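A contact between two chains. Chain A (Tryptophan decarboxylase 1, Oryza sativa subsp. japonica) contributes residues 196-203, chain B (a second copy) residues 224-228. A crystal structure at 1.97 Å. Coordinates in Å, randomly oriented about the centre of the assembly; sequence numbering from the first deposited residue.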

# COMPACT_ATOMS: atom_id res chain seq x y z
N SER A 196 -12.78 -9.27 -28.55
CA SER A 196 -11.51 -9.96 -28.41
C SER A 196 -11.75 -11.45 -28.13
O SER A 196 -12.69 -11.82 -27.42
CB SER A 196 -10.69 -9.32 -27.28
OG SER A 196 -9.55 -10.09 -26.94
N ASP A 197 -10.92 -12.30 -28.71
CA ASP A 197 -10.93 -13.73 -28.40
C ASP A 197 -10.05 -13.91 -27.17
O ASP A 197 -8.83 -14.08 -27.27
CB ASP A 197 -10.45 -14.57 -29.58
CG ASP A 197 -11.31 -14.36 -30.86
OD1 ASP A 197 -12.56 -14.30 -30.76
OD2 ASP A 197 -10.72 -14.28 -31.96
N GLY A 198 -10.66 -13.86 -25.98
CA GLY A 198 -9.86 -13.84 -24.77
C GLY A 198 -9.04 -12.56 -24.73
O GLY A 198 -9.58 -11.47 -24.91
N VAL A 199 -7.73 -12.68 -24.50
CA VAL A 199 -6.85 -11.52 -24.55
C VAL A 199 -6.10 -11.43 -25.89
O VAL A 199 -5.18 -10.61 -26.02
CB VAL A 199 -5.85 -11.49 -23.37
CG1 VAL A 199 -6.60 -11.54 -22.04
CG2 VAL A 199 -4.84 -12.63 -23.47
N ALA A 200 -6.48 -12.25 -26.88
CA ALA A 200 -5.85 -12.13 -28.20
C ALA A 200 -5.99 -10.72 -28.75
O ALA A 200 -5.12 -10.26 -29.51
CB ALA A 200 -6.46 -13.14 -29.17
N GLY A 201 -7.05 -10.00 -28.38
CA GLY A 201 -7.29 -8.65 -28.85
C GLY A 201 -6.60 -7.56 -28.07
O GLY A 201 -6.77 -6.38 -28.43
N LEU A 202 -5.82 -7.89 -27.04
CA LEU A 202 -5.20 -6.85 -26.21
C LEU A 202 -4.23 -5.99 -27.02
O LEU A 202 -4.10 -4.78 -26.76
CB LEU A 202 -4.49 -7.48 -25.00
CG LEU A 202 -3.94 -6.61 -23.87
CD1 LEU A 202 -4.75 -5.34 -23.64
CD2 LEU A 202 -3.84 -7.39 -22.55
N HIS A 203 -3.56 -6.57 -28.02
CA HIS A 203 -2.59 -5.78 -28.77
C HIS A 203 -3.24 -4.74 -29.68
O HIS A 203 -2.53 -3.97 -30.33
CB HIS A 203 -1.69 -6.70 -29.60
CG HIS A 203 -2.34 -7.22 -30.84
ND1 HIS A 203 -3.35 -8.17 -30.81
CD2 HIS A 203 -2.14 -6.92 -32.14
CE1 HIS A 203 -3.74 -8.42 -32.05
NE2 HIS A 203 -3.03 -7.68 -32.87
N ALA B 224 -2.74 -8.90 -14.74
CA ALA B 224 -1.56 -8.82 -15.60
C ALA B 224 -1.87 -9.12 -17.07
O ALA B 224 -0.97 -9.01 -17.90
CB ALA B 224 -0.47 -9.77 -15.11
N GLY B 225 -3.11 -9.49 -17.40
CA GLY B 225 -3.50 -9.69 -18.79
C GLY B 225 -3.46 -11.12 -19.28
O GLY B 225 -3.64 -11.35 -20.49
N PHE B 226 -3.21 -12.09 -18.40
CA PHE B 226 -3.29 -13.48 -18.79
C PHE B 226 -4.73 -13.84 -19.17
O PHE B 226 -5.69 -13.33 -18.59
CB PHE B 226 -2.79 -14.39 -17.67
CG PHE B 226 -1.30 -14.34 -17.47
CD1 PHE B 226 -0.46 -15.09 -18.27
CD2 PHE B 226 -0.75 -13.52 -16.49
CE1 PHE B 226 0.92 -15.04 -18.08
CE2 PHE B 226 0.62 -13.49 -16.29
CZ PHE B 226 1.46 -14.24 -17.09
N ASP B 227 -4.85 -14.72 -20.17
CA ASP B 227 -6.15 -15.15 -20.66
C ASP B 227 -6.84 -16.03 -19.63
O ASP B 227 -6.24 -17.00 -19.17
CB ASP B 227 -5.98 -15.92 -21.98
CG ASP B 227 -7.27 -16.02 -22.77
OD1 ASP B 227 -8.26 -16.56 -22.23
OD2 ASP B 227 -7.28 -15.57 -23.94
N PRO B 228 -8.10 -15.75 -19.27
CA PRO B 228 -8.82 -16.65 -18.35
C PRO B 228 -8.78 -18.11 -18.76
O PRO B 228 -8.71 -18.98 -17.88
CB PRO B 228 -10.25 -16.08 -18.40
CG PRO B 228 -10.05 -14.64 -18.62
CD PRO B 228 -8.89 -14.55 -19.59

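Along chain B, the contact begins where a helix ends. Ala B224 turns its CB away from chain A and contributes nothing, but Gly B225, the first residue to leave helical geometry, closes a Schellman motif with a positive phi of 96° and lies against two aliphatic side chains. Gly B225 CA is 4.4 Å from Leu A202 CD2, and Gly B225 O is 3.3 Å from Val A199 CG1. The methyl group offers that oxygen no hydrogen bond, and the contact buries it without a polar partner anywhere in the model. Glycine suits the site on two counts: at these backbone angles a CB would be jammed against the preceding carbonyl O, and a CB on Gly B225 would also sit tightly, 3.4 Å, from Leu A202 CD2.

Phe B226 points its side chain away from chain A and takes part mainly through its backbone, Phe B226 O lying 4.0 Å from Val A199 CG1.

Asp B227 makes the one hydrogen bond across the two stretches. Its CB leaves the backbone sideways, but the t rotamer brings the carboxylate nearer to chain A, where Asp B227 OD2 accepts from Val A199 N at 3.0 Å with a near-linear N-H...O angle of 159°. OD1 of Asp B227 is held by a hydrogen bond elsewhere in the structure. The donor belongs to a type II' turn running from Asp A197 to Ala A200, closed by Ala A200 N to Asp A197 O at 3.0 Å, which leaves Val A199 N free to face the carboxylate. Gly A198 CA packs 3.2 Å from Asp B227 OD2; a CB there would fall 1.9 Å from the same oxygen, a clear clash, and the positive phi of Gly A198 independently favours glycine. Alongside the polar contact, Val A199 CG2 meets Asp B227 CB at 3.8 Å.

Pro B228, largely exposed, adds only slight coverage.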